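Local coordinates for protein putative glycosyltransferase (GalT1) (Streptococcus parasanguinis, PDB 4PHR) that binds UDP in this domain of a longer protein and probably acts as a glycosyltransferase, transferring a sugar from a nucleotide-sugar donor, at residues H28-R33 with Y221-G227; I12-I17 with P112-F118; S120-I124 with E232-Y236; P77-M83 with W94-F98. All coordinates share one frame. Residue numbers count along the deposited sequence, not the author numbering.

Contact 1 (H28-R33 with Y221-G227); sequences HASVVR and YQAIDLG. With UDP (uridine-5'-diphosphate), chain B.
Residues 28-33 and 221-227 run side by side as two short, roughly parallel strands, 30-33 and 223-225, whose axes approach to 4.6 Å at 24°. His28, with positive phi (52°/43°), is the C-prime residue of the Schellman motif that ends the preceding helix. Backbone pairing is brief: Val31 N donates to Ala223 O (3.0 Å) and Asp225 N to Val31 O (3.0 Å), a single parallel bridge of Val31 with Ile224 (CA-CA 4.7 Å). Side chains prolong it. Ala223 N donates to Ser30 OG (2.9 Å), itself hydrogen-bonded to Thr217 OG1, and Gln222 NE2, on a t,t side chain, to Ala29 O (3.0 Å). At the other end Asp225 (chi1 t) accepts Arg33 N on OD2 (3.0 Å), which also forms a salt bridge with Lys210 NZ. Arg33 (m,t,m) forms a salt bridge from NH2 to Asp225 OD1 (2.9 Å), while its NE donates to Asp225 O (2.9 Å). So oriented, this UDP-binding residue hydrogen-bonds the diphosphate, Arg33 NH1 to UDP O3B at 2.9 Å. Gly227 (phi 46°) passes close by, its CA 3.3 Å from Arg33 NH2; a CB would clash. Apolar contact is slight, Val31 CB to Ile224 CG2 at 4.0 Å. Within the GT-D glycosyltransferase domain the bridge joins edge strands of two parallel sheets, strand 72-76 lying beside 30-33, strand 200-204 beside 223-225, and helix 206-218 on Ser30, Val32 and Ala223.

Contact 2 (I12-I17 with P112-F118); sequences IKVLPI and PFYGSTF
An extended linker, residues 12-17, connecting helices 2-9 and 17-27, lies along residues 112-118 with end-to-end directions 44° apart; 115-116 is an outer strand of the three-stranded parallel sheet, with 72-76 next to it. Val14 pairs with Tyr114 (CA-CA 4.7 Å) in one parallel bridge: Tyr114 N donates to Lys13 O (2.9 Å) and Leu15 N to Tyr114 O (2.8 Å). Ile12 (m,t) brings CG2 to 4.2 Å from Tyr114 CD1, Tyr114 taking the m rotamer. Lys13 folds back through m,t,m,m, so that CE lies 3.1 Å from Pro112 O while NZ bonds Glu11 O. Leu15 (m,t) sets CD1 4.0 Å from CD2 of Phe113, a p rotamer. Val14 (t) puts CG1 3.9 Å from Ser116 CB. Ser116 is t: its OG accepts from Phe118 N (3.0 Å), an ST turn. A water is hydrogen-bonded to Ser116 OG (2.7 Å) and accepts from Ile17 N (3.1 Å), just after the N-cap Pro16. Ile17 (m,t) rests CD1 3.4 Å from Phe118 O. Two hydrogen bonds pass directly between the segments; Ser20 OG, bonded to both Leu15 O and Ser116 N, and the water join them indirectly, and the rest is mainly apolar packing, without salt bridges.

Contact 3 (S120-I124 with E232-Y236); sequences SRPYI and EYEWY. With UDP (uridine-5'-diphosphate), chain B.
Residues 120-124 form an irregular loop, with Arg121 at -132°/64° and Tyr123 at -143°/-64°, against one turn of helix, 232-236; Arg121 and Glu232 come nearest, CA-CA 6.0 Å. The backbone at 123-124 points two amides at Glu232 (chi1 m): Ile124 N donates to OE1 (2.9 Å), and Tyr123 N weakly to the same OE1 (3.0 Å). Glu232 OE2 takes the salt bridge from Arg121 NE (2.8 Å), and a water donates to OE2 (2.8 Å) and to Arg121 O (3.1 Å). Glu253 gives Arg121 a second salt bridge. Ser120 and Arg121 are UDP-binding residues: Arg121 (m,m,m) donates from NH1 to UDP O1B at 3.1 Å, beside Ser120 OG to UDP O2B at 2.7 Å. Farther on, Tyr236 CA lies 3.7 Å from the centroid of the Tyr123 (t) ring (CH-pi), and the edge of the Tyr236 ring points to that ring's face, while Ile124 CB meets Trp235 CE3 at 3.7 Å. The loop follows strand 115-116, and helix 132-140 packs on Pro122, Tyr123 and Tyr236.

Contact 4 (P77-M83 with W94-F98); sequences PDVFSNM and WERHF
Pro77 follows strand 72-76 and opens a loop that packs on helix 88-100 through its turn 94-98, with Val79 and Trp94 nearest (CA-CA 6.8 Å). The Pro77 ring lies over the six-membered ring of Trp94 (m), CB 4.0 Å from its centroid, a CH-pi contact, with Pro77 CG 3.5 Å from Trp94 CZ3. Asp78 is the centre of an inverse gamma turn, and its OD2 forms a salt bridge with Arg85 NH1. Val79 (m) follows, CG1 3.8 Å from the centroid of the Trp94 five-membered ring and CG2 3.7 Å from Phe98 CD1. This is plain apolar loop-on-helix packing, without a hydrogen bond across the pair, in the beta-alpha-beta crossover between the adjacent parallel strands 72-76 and 115-116. Phe80 (m), its CA-CB bond sideways, brings its ring near Phe98, a p rotamer: Phe80 CE1 to Phe98 CD1 is 3.8 Å, with centroids 5.4 Å apart and planes at 34°. The chain then loops out and returns at Met83 (t,p), whose CE sits 3.8 Å from both Trp94 CB and Phe98 CE1, while helix 2-9 packs on Phe80 and Phe98.

In the fold
Contacts 1, 3 and 4 are buried, whereas contact 2 is partly exposed. Contacts 1 and 2 both reach the three-stranded sheet, at its opposite outer strands, 30-33 and 115-116; a probable hydrogen bond from Arg33 NH1 to Thr117 O (3.1 Å) connects them. Contacts 1 and 3 share the ligand: each couples an arginine to an acid and a phosphate, and strand 223-225 is followed by helix 229-238. Contact 4, centred about 17 Å from the chain centre, meets contact 2, Phe118 CE2 lying 3.5 Å from Asp78 N. Salt bridges occur in contacts 1 and 3 at UDP, backbone hydrogen bonds and a water in contact 2, and mainly apolar packing, with no hydrogen bond or salt bridge across its segments, in contact 4.

Contact 1 (H28-R33 with Y221-G227)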
# COMPACT_ATOMS: atom_id res chain seq x y z
N HIS A 28 0.51 -10.92 13.76
CA HIS A 28 1.43 -11.28 12.68
C HIS A 28 0.66 -11.46 11.38
O HIS A 28 0.90 -12.40 10.62
CB HIS A 28 2.20 -12.55 13.02
CG HIS A 28 2.86 -12.52 14.37
ND1 HIS A 28 2.41 -13.26 15.44
CD2 HIS A 28 3.93 -11.82 14.82
CE1 HIS A 28 3.17 -13.03 16.49
NE2 HIS A 28 4.11 -12.16 16.14
N ALA A 29 -0.27 -10.54 11.12
CA ALA A 29 -1.17 -10.65 9.99
C ALA A 29 -0.56 -10.15 8.69
O ALA A 29 0.26 -9.23 8.68
CB ALA A 29 -2.46 -9.90 10.27
N SER A 30 -0.97 -10.75 7.58
CA SER A 30 -0.76 -10.14 6.28
C SER A 30 -1.66 -8.91 6.17
O SER A 30 -2.60 -8.75 6.95
CB SER A 30 -1.10 -11.12 5.16
OG SER A 30 -0.15 -12.16 5.10
N VAL A 31 -1.39 -8.04 5.20
CA VAL A 31 -2.16 -6.82 5.05
C VAL A 31 -2.38 -6.56 3.58
O VAL A 31 -1.43 -6.53 2.80
CB VAL A 31 -1.42 -5.60 5.64
CG1 VAL A 31 -2.30 -4.34 5.50
CG2 VAL A 31 -1.06 -5.83 7.09
N VAL A 32 -3.64 -6.36 3.20
CA VAL A 32 -3.98 -5.92 1.85
C VAL A 32 -4.73 -4.59 1.97
O VAL A 32 -5.64 -4.45 2.80
CB VAL A 32 -4.81 -6.99 1.09
CG1 VAL A 32 -6.11 -7.30 1.81
CG2 VAL A 32 -5.07 -6.56 -0.33
N ARG A 33 -4.36 -3.62 1.14
CA ARG A 33 -4.96 -2.28 1.23
C ARG A 33 -5.73 -1.95 -0.05
O ARG A 33 -5.22 -2.11 -1.15
CB ARG A 33 -3.90 -1.21 1.50
CG ARG A 33 -3.02 -1.43 2.75
CD ARG A 33 -1.86 -0.39 2.85
NE ARG A 33 -1.14 -0.42 1.59
CZ ARG A 33 -1.34 0.38 0.54
NH1 ARG A 33 -2.13 1.45 0.62
NH2 ARG A 33 -0.70 0.11 -0.59
N TYR A 221 2.10 -17.45 4.20
CA TYR A 221 3.10 -16.42 4.42
C TYR A 221 2.50 -15.15 5.00
O TYR A 221 1.35 -14.82 4.72
CB TYR A 221 3.80 -16.07 3.10
CG TYR A 221 4.62 -17.19 2.51
CD1 TYR A 221 5.90 -17.46 2.98
CD2 TYR A 221 4.11 -17.99 1.49
CE1 TYR A 221 6.65 -18.48 2.44
CE2 TYR A 221 4.86 -19.01 0.95
CZ TYR A 221 6.13 -19.26 1.43
OH TYR A 221 6.88 -20.28 0.89
N GLN A 222 3.28 -14.44 5.80
CA GLN A 222 2.93 -13.08 6.17
C GLN A 222 3.50 -12.12 5.13
O GLN A 222 4.72 -12.04 4.93
CB GLN A 222 3.44 -12.70 7.57
CG GLN A 222 2.96 -11.33 8.00
CD GLN A 222 3.55 -10.85 9.32
OE1 GLN A 222 4.49 -11.45 9.85
NE2 GLN A 222 3.02 -9.75 9.84
N ALA A 223 2.60 -11.41 4.46
CA ALA A 223 2.99 -10.46 3.42
C ALA A 223 2.23 -9.16 3.65
O ALA A 223 1.02 -9.17 3.90
CB ALA A 223 2.70 -11.03 2.04
N ILE A 224 2.95 -8.05 3.57
CA ILE A 224 2.39 -6.75 3.91
C ILE A 224 2.46 -5.79 2.72
O ILE A 224 3.53 -5.46 2.23
CB ILE A 224 3.13 -6.12 5.12
CG1 ILE A 224 3.13 -7.10 6.31
CG2 ILE A 224 2.50 -4.79 5.52
CD1 ILE A 224 3.86 -6.56 7.53
N ASP A 225 1.29 -5.36 2.28
CA ASP A 225 1.15 -4.40 1.19
C ASP A 225 1.48 -3.00 1.72
O ASP A 225 0.69 -2.44 2.49
CB ASP A 225 -0.31 -4.48 0.73
CG ASP A 225 -0.70 -3.40 -0.24
OD1 ASP A 225 0.16 -2.63 -0.72
OD2 ASP A 225 -1.92 -3.35 -0.56
N LEU A 226 2.64 -2.45 1.35
CA LEU A 226 3.09 -1.16 1.87
C LEU A 226 3.10 -0.01 0.86
O LEU A 226 3.46 1.12 1.21
CB LEU A 226 4.47 -1.27 2.52
CG LEU A 226 4.55 -2.00 3.87
CD1 LEU A 226 5.99 -2.06 4.37
CD2 LEU A 226 3.63 -1.32 4.88
N GLY A 227 2.74 -0.28 -0.39
CA GLY A 227 2.49 0.77 -1.37
C GLY A 227 3.52 1.88 -1.41
O GLY A 227 4.71 1.64 -1.63
N1 UDP B . 3.92 -0.11 -8.74
C2 UDP B . 4.75 -0.87 -9.52
N3 UDP B . 4.24 -1.55 -10.60
C4 UDP B . 2.90 -1.49 -10.89
C5 UDP B . 2.05 -0.72 -10.10
C6 UDP B . 2.62 0.08 -9.11
O2 UDP B . 5.95 -0.93 -9.28
O4 UDP B . 2.48 -2.14 -11.86
C1' UDP B . 4.47 0.55 -7.54
C2' UDP B . 4.73 2.03 -7.56
O2' UDP B . 5.95 2.32 -8.20
C3' UDP B . 4.78 2.32 -6.07
C4' UDP B . 3.76 1.35 -5.50
O4' UDP B . 3.51 0.38 -6.52
O3' UDP B . 6.05 1.99 -5.56
C5' UDP B . 2.47 2.04 -5.09
O5' UDP B . 1.55 1.06 -4.64
PA UDP B . 0.06 1.44 -4.16
O1A UDP B . -0.71 1.95 -5.31
O2A UDP B . -0.48 0.22 -3.50
O3A UDP B . 0.36 2.64 -3.12
PB UDP B . -0.59 3.47 -2.08
O1B UDP B . -0.79 4.81 -2.71
O2B UDP B . 0.23 3.56 -0.86
O3B UDP B . -1.88 2.74 -1.91

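Contact 2 (I12-I17 with P112-F118)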
# COMPACT_ATOMS: atom_id res chain seq x y z
N ILE A 12 -19.13 2.64 8.07
CA ILE A 12 -17.93 1.85 7.81
C ILE A 12 -16.89 2.17 8.89
O ILE A 12 -16.61 3.33 9.19
CB ILE A 12 -17.35 2.11 6.40
CG1 ILE A 12 -18.34 1.66 5.33
CG2 ILE A 12 -16.03 1.37 6.22
CD1 ILE A 12 -17.98 2.10 3.91
N LYS A 13 -16.34 1.12 9.49
CA LYS A 13 -15.45 1.29 10.62
C LYS A 13 -14.03 0.88 10.28
O LYS A 13 -13.75 -0.29 10.04
CB LYS A 13 -15.96 0.49 11.82
CG LYS A 13 -17.27 1.04 12.37
CD LYS A 13 -17.90 0.13 13.41
CE LYS A 13 -18.53 -1.09 12.76
NZ LYS A 13 -19.61 -0.71 11.80
N VAL A 14 -13.14 1.87 10.27
CA VAL A 14 -11.74 1.64 9.95
C VAL A 14 -10.89 1.85 11.20
O VAL A 14 -11.08 2.84 11.92
CB VAL A 14 -11.28 2.62 8.85
CG1 VAL A 14 -9.77 2.53 8.63
CG2 VAL A 14 -12.03 2.35 7.55
N LEU A 15 -9.95 0.94 11.46
CA LEU A 15 -8.95 1.14 12.51
C LEU A 15 -7.89 2.11 12.01
O LEU A 15 -7.21 1.82 11.03
CB LEU A 15 -8.26 -0.18 12.83
CG LEU A 15 -9.07 -1.28 13.50
CD1 LEU A 15 -8.28 -2.58 13.43
CD2 LEU A 15 -9.41 -0.91 14.94
N PRO A 16 -7.72 3.26 12.68
CA PRO A 16 -6.72 4.20 12.16
C PRO A 16 -5.30 3.63 12.26
O PRO A 16 -5.09 2.62 12.93
CB PRO A 16 -6.88 5.43 13.07
CG PRO A 16 -7.54 4.91 14.30
CD PRO A 16 -8.41 3.77 13.88
N ILE A 17 -4.36 4.29 11.59
CA ILE A 17 -2.98 3.81 11.46
C ILE A 17 -2.41 3.07 12.68
O ILE A 17 -1.98 1.93 12.56
CB ILE A 17 -2.02 4.96 11.07
CG1 ILE A 17 -2.36 5.49 9.68
CG2 ILE A 17 -0.59 4.48 11.10
CD1 ILE A 17 -1.67 6.80 9.35
N PRO A 112 -17.28 -6.20 9.94
CA PRO A 112 -17.34 -5.51 11.24
C PRO A 112 -16.28 -4.42 11.39
O PRO A 112 -16.53 -3.42 12.06
CB PRO A 112 -17.12 -6.64 12.26
CG PRO A 112 -16.54 -7.78 11.47
CD PRO A 112 -17.11 -7.65 10.09
N PHE A 113 -15.12 -4.60 10.78
CA PHE A 113 -14.07 -3.59 10.81
C PHE A 113 -13.11 -3.80 9.66
O PHE A 113 -13.02 -4.89 9.10
CB PHE A 113 -13.29 -3.64 12.13
CG PHE A 113 -12.47 -4.88 12.30
CD1 PHE A 113 -13.00 -6.01 12.90
CD2 PHE A 113 -11.15 -4.92 11.85
CE1 PHE A 113 -12.24 -7.16 13.05
CE2 PHE A 113 -10.39 -6.07 12.00
CZ PHE A 113 -10.93 -7.19 12.60
N TYR A 114 -12.39 -2.73 9.31
CA TYR A 114 -11.32 -2.78 8.32
C TYR A 114 -10.09 -2.13 8.91
O TYR A 114 -10.20 -1.32 9.82
CB TYR A 114 -11.74 -2.01 7.05
CG TYR A 114 -12.89 -2.67 6.32
CD1 TYR A 114 -14.20 -2.34 6.62
CD2 TYR A 114 -12.65 -3.64 5.35
CE1 TYR A 114 -15.26 -2.95 5.95
CE2 TYR A 114 -13.69 -4.25 4.68
CZ TYR A 114 -14.99 -3.91 4.99
OH TYR A 114 -16.04 -4.51 4.34
N GLY A 115 -8.92 -2.50 8.40
CA GLY A 115 -7.71 -1.76 8.72
C GLY A 115 -7.64 -0.50 7.88
O GLY A 115 -8.50 -0.28 7.03
N SER A 116 -6.62 0.32 8.10
CA SER A 116 -6.44 1.55 7.35
C SER A 116 -5.51 1.42 6.15
O SER A 116 -4.34 1.06 6.30
CB SER A 116 -5.90 2.65 8.25
OG SER A 116 -5.69 3.84 7.50
N THR A 117 -6.01 1.77 4.98
CA THR A 117 -5.20 1.85 3.77
C THR A 117 -4.08 2.87 3.94
O THR A 117 -3.05 2.80 3.25
CB THR A 117 -6.11 2.16 2.58
OG1 THR A 117 -6.89 0.99 2.34
CG2 THR A 117 -5.36 2.56 1.30
N PHE A 118 -4.26 3.81 4.87
CA PHE A 118 -3.26 4.85 5.10
C PHE A 118 -2.09 4.42 5.99
O PHE A 118 -1.28 5.25 6.38
CB PHE A 118 -3.91 6.14 5.62
CG PHE A 118 -4.96 6.71 4.70
CD1 PHE A 118 -4.99 6.40 3.35
CD2 PHE A 118 -5.93 7.57 5.20
CE1 PHE A 118 -5.96 6.93 2.51
CE2 PHE A 118 -6.91 8.11 4.38
CZ PHE A 118 -6.92 7.79 3.03
O HOH W 1 -5.58 5.90 9.29

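Contact 3 (S120-I124 with E232-Y236)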
# COMPACT_ATOMS: atom_id res chain seq x y z
N SER A 120 0.25 3.11 4.74
CA SER A 120 1.34 3.45 3.81
C SER A 120 1.45 4.96 3.61
O SER A 120 2.36 5.43 2.94
CB SER A 120 1.13 2.77 2.45
OG SER A 120 -0.06 3.27 1.85
N ARG A 121 0.51 5.71 4.20
CA ARG A 121 0.36 7.15 3.92
C ARG A 121 0.25 7.96 5.22
O ARG A 121 -0.77 8.59 5.50
CB ARG A 121 -0.89 7.38 3.05
CG ARG A 121 -1.04 6.46 1.83
CD ARG A 121 0.12 6.58 0.86
NE ARG A 121 0.35 7.97 0.48
CZ ARG A 121 0.22 8.46 -0.74
NH1 ARG A 121 -0.11 7.66 -1.75
NH2 ARG A 121 0.45 9.74 -0.96
N PRO A 122 1.32 7.96 6.03
CA PRO A 122 1.20 8.45 7.40
C PRO A 122 1.60 9.91 7.60
O PRO A 122 1.83 10.30 8.74
CB PRO A 122 2.19 7.56 8.17
CG PRO A 122 2.79 6.60 7.14
CD PRO A 122 2.59 7.25 5.83
N TYR A 123 1.70 10.71 6.53
CA TYR A 123 2.27 12.04 6.70
C TYR A 123 1.65 13.17 5.87
O TYR A 123 1.11 14.13 6.43
CB TYR A 123 3.79 11.99 6.46
CG TYR A 123 4.49 13.33 6.54
CD1 TYR A 123 4.76 13.93 7.76
CD2 TYR A 123 4.89 14.00 5.38
CE1 TYR A 123 5.39 15.16 7.84
CE2 TYR A 123 5.52 15.24 5.45
CZ TYR A 123 5.77 15.80 6.68
OH TYR A 123 6.40 17.03 6.76
N ILE A 124 1.76 13.09 4.55
CA ILE A 124 1.61 14.29 3.72
C ILE A 124 0.20 14.90 3.71
O ILE A 124 0.05 16.12 3.60
CB ILE A 124 2.12 14.06 2.26
CG1 ILE A 124 2.49 15.40 1.60
CG2 ILE A 124 1.10 13.29 1.45
CD1 ILE A 124 3.69 16.08 2.21
N GLU A 232 6.27 8.75 1.28
CA GLU A 232 5.80 9.39 2.51
C GLU A 232 6.95 9.56 3.50
O GLU A 232 7.09 10.60 4.15
CB GLU A 232 4.65 8.59 3.11
CG GLU A 232 3.36 8.69 2.29
CD GLU A 232 2.43 9.78 2.78
OE1 GLU A 232 2.80 10.52 3.72
OE2 GLU A 232 1.31 9.91 2.22
N TYR A 233 7.81 8.55 3.61
CA TYR A 233 8.94 8.63 4.51
C TYR A 233 9.91 9.72 4.06
O TYR A 233 10.43 10.48 4.87
CB TYR A 233 9.64 7.28 4.65
CG TYR A 233 10.68 7.27 5.74
CD1 TYR A 233 10.32 7.46 7.07
CD2 TYR A 233 12.03 7.08 5.45
CE1 TYR A 233 11.28 7.46 8.08
CE2 TYR A 233 12.99 7.08 6.46
CZ TYR A 233 12.60 7.26 7.77
OH TYR A 233 13.56 7.26 8.76
N GLU A 234 10.17 9.80 2.75
CA GLU A 234 11.06 10.83 2.23
C GLU A 234 10.50 12.23 2.51
O GLU A 234 11.22 13.13 2.93
CB GLU A 234 11.29 10.66 0.73
CG GLU A 234 12.09 9.42 0.35
CD GLU A 234 13.57 9.68 0.24
OE1 GLU A 234 13.98 10.85 0.41
OE2 GLU A 234 14.31 8.72 -0.02
N TRP A 235 9.20 12.40 2.28
CA TRP A 235 8.56 13.69 2.56
C TRP A 235 8.66 14.04 4.05
O TRP A 235 8.96 15.18 4.42
CB TRP A 235 7.10 13.67 2.11
CG TRP A 235 6.92 13.70 0.63
CD1 TRP A 235 7.73 14.31 -0.29
CD2 TRP A 235 5.85 13.11 -0.12
NE1 TRP A 235 7.23 14.14 -1.55
CE2 TRP A 235 6.07 13.40 -1.48
CE3 TRP A 235 4.72 12.36 0.23
CZ2 TRP A 235 5.22 12.97 -2.48
CZ3 TRP A 235 3.87 11.93 -0.78
CH2 TRP A 235 4.12 12.24 -2.12
N TYR A 236 8.41 13.05 4.90
CA TYR A 236 8.52 13.21 6.34
C TYR A 236 9.94 13.62 6.77
O TYR A 236 10.12 14.54 7.58
CB TYR A 236 8.07 11.93 7.05
CG TYR A 236 8.57 11.77 8.46
CD1 TYR A 236 9.66 10.95 8.75
CD2 TYR A 236 7.95 12.44 9.51
CE1 TYR A 236 10.12 10.81 10.05
CE2 TYR A 236 8.41 12.31 10.81
CZ TYR A 236 9.49 11.49 11.07
OH TYR A 236 9.95 11.34 12.36
N1 UDP B . 3.92 -0.11 -8.74
C2 UDP B . 4.75 -0.87 -9.52
N3 UDP B . 4.24 -1.55 -10.60
C4 UDP B . 2.90 -1.49 -10.89
C5 UDP B . 2.05 -0.72 -10.10
C6 UDP B . 2.62 0.08 -9.11
O2 UDP B . 5.95 -0.93 -9.28
O4 UDP B . 2.48 -2.14 -11.86
C1' UDP B . 4.47 0.55 -7.54
C2' UDP B . 4.73 2.03 -7.56
O2' UDP B . 5.95 2.32 -8.20
C3' UDP B . 4.78 2.32 -6.07
C4' UDP B . 3.76 1.35 -5.50
O4' UDP B . 3.51 0.38 -6.52
O3' UDP B . 6.05 1.99 -5.56
C5' UDP B . 2.47 2.04 -5.09
O5' UDP B . 1.55 1.06 -4.64
PA UDP B . 0.06 1.44 -4.16
O1A UDP B . -0.71 1.95 -5.31
O2A UDP B . -0.48 0.22 -3.50
O3A UDP B . 0.36 2.64 -3.12
PB UDP B . -0.59 3.47 -2.08
O1B UDP B . -0.79 4.81 -2.71
O2B UDP B . 0.23 3.56 -0.86
O3B UDP B . -1.88 2.74 -1.91
O HOH W 2 -0.71 11.12 3.68

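Contact 4 (P77-M83 with W94-F98)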
# COMPACT_ATOMS: atom_id res chain seq x y z
N PRO A 77 -9.66 3.07 2.77
CA PRO A 77 -9.25 4.43 3.10
C PRO A 77 -9.92 4.90 4.40
O PRO A 77 -11.11 4.69 4.60
CB PRO A 77 -9.73 5.24 1.89
CG PRO A 77 -9.82 4.23 0.75
CD PRO A 77 -10.30 2.99 1.45
N ASP A 78 -9.16 5.56 5.26
CA ASP A 78 -9.68 5.94 6.57
C ASP A 78 -10.30 7.33 6.46
O ASP A 78 -9.74 8.32 6.92
CB ASP A 78 -8.55 5.90 7.61
CG ASP A 78 -9.03 6.18 9.02
OD1 ASP A 78 -10.25 6.33 9.23
OD2 ASP A 78 -8.16 6.25 9.92
N VAL A 79 -11.47 7.39 5.82
CA VAL A 79 -12.06 8.66 5.42
C VAL A 79 -13.54 8.75 5.74
O VAL A 79 -14.21 9.73 5.39
CB VAL A 79 -11.88 8.90 3.90
CG1 VAL A 79 -10.40 8.96 3.53
CG2 VAL A 79 -12.59 7.83 3.09
N PHE A 80 -14.06 7.73 6.41
CA PHE A 80 -15.49 7.64 6.66
C PHE A 80 -15.91 8.31 7.97
O PHE A 80 -17.07 8.68 8.14
CB PHE A 80 -15.93 6.18 6.58
CG PHE A 80 -15.64 5.57 5.24
CD1 PHE A 80 -16.39 5.93 4.13
CD2 PHE A 80 -14.60 4.68 5.09
CE1 PHE A 80 -16.11 5.40 2.90
CE2 PHE A 80 -14.32 4.14 3.85
CZ PHE A 80 -15.07 4.50 2.75
N SER A 81 -14.94 8.49 8.86
CA SER A 81 -15.14 9.29 10.06
C SER A 81 -13.90 10.15 10.29
O SER A 81 -12.80 9.81 9.83
CB SER A 81 -15.40 8.40 11.28
OG SER A 81 -16.69 7.80 11.20
N ASN A 82 -14.08 11.27 10.97
CA ASN A 82 -12.97 12.15 11.32
C ASN A 82 -12.17 12.55 10.09
O ASN A 82 -10.93 12.50 10.07
CB ASN A 82 -12.08 11.50 12.39
CG ASN A 82 -11.24 12.52 13.13
OD1 ASN A 82 -11.45 13.73 13.00
ND2 ASN A 82 -10.29 12.05 13.93
N MET A 83 -12.89 12.96 9.05
CA MET A 83 -12.28 13.46 7.83
C MET A 83 -11.49 14.75 8.09
O MET A 83 -10.59 15.09 7.32
CB MET A 83 -13.37 13.70 6.77
CG MET A 83 -12.84 14.27 5.47
SD MET A 83 -12.09 13.01 4.42
CE MET A 83 -13.49 12.59 3.39
N TRP A 94 -11.45 12.67 -1.36
CA TRP A 94 -12.01 11.45 -0.79
C TRP A 94 -13.53 11.45 -0.72
O TRP A 94 -14.17 10.43 -0.97
CB TRP A 94 -11.37 11.13 0.57
CG TRP A 94 -10.00 10.54 0.38
CD1 TRP A 94 -8.81 11.11 0.74
CD2 TRP A 94 -9.69 9.28 -0.22
NE1 TRP A 94 -7.78 10.27 0.40
CE2 TRP A 94 -8.29 9.14 -0.19
CE3 TRP A 94 -10.46 8.25 -0.78
CZ2 TRP A 94 -7.64 8.02 -0.70
CZ3 TRP A 94 -9.82 7.14 -1.28
CH2 TRP A 94 -8.42 7.03 -1.23
N GLU A 95 -14.12 12.59 -0.40
CA GLU A 95 -15.58 12.66 -0.41
C GLU A 95 -16.12 12.47 -1.82
O GLU A 95 -17.09 11.74 -2.03
CB GLU A 95 -16.08 13.96 0.20
CG GLU A 95 -17.60 14.02 0.21
CD GLU A 95 -18.17 15.21 0.97
OE1 GLU A 95 -17.90 15.35 2.18
OE2 GLU A 95 -18.92 15.99 0.35
N ARG A 96 -15.49 13.11 -2.81
CA ARG A 96 -15.90 12.89 -4.20
C ARG A 96 -15.81 11.41 -4.56
O ARG A 96 -16.69 10.86 -5.23
CB ARG A 96 -15.06 13.69 -5.19
CG ARG A 96 -15.26 15.19 -5.15
CD ARG A 96 -16.56 15.57 -5.81
NE ARG A 96 -17.67 15.55 -4.88
CZ ARG A 96 -18.94 15.65 -5.24
NH1 ARG A 96 -19.27 15.76 -6.52
NH2 ARG A 96 -19.89 15.63 -4.33
N HIS A 97 -14.75 10.77 -4.09
CA HIS A 97 -14.50 9.37 -4.38
C HIS A 97 -15.58 8.48 -3.80
O HIS A 97 -16.17 7.67 -4.53
CB HIS A 97 -13.14 8.95 -3.83
CG HIS A 97 -12.91 7.47 -3.89
ND1 HIS A 97 -12.51 6.82 -5.04
CD2 HIS A 97 -13.04 6.50 -2.95
CE1 HIS A 97 -12.40 5.53 -4.80
NE2 HIS A 97 -12.72 5.30 -3.54
N PHE A 98 -15.85 8.59 -2.50
CA PHE A 98 -16.80 7.65 -1.94
C PHE A 98 -18.25 7.97 -2.30
O PHE A 98 -19.10 7.10 -2.24
CB PHE A 98 -16.56 7.34 -0.45
CG PHE A 98 -16.72 8.51 0.48
CD1 PHE A 98 -15.70 8.84 1.35
CD2 PHE A 98 -17.91 9.21 0.55
CE1 PHE A 98 -15.84 9.89 2.26
CE2 PHE A 98 -18.06 10.26 1.45
CZ PHE A 98 -17.02 10.59 2.31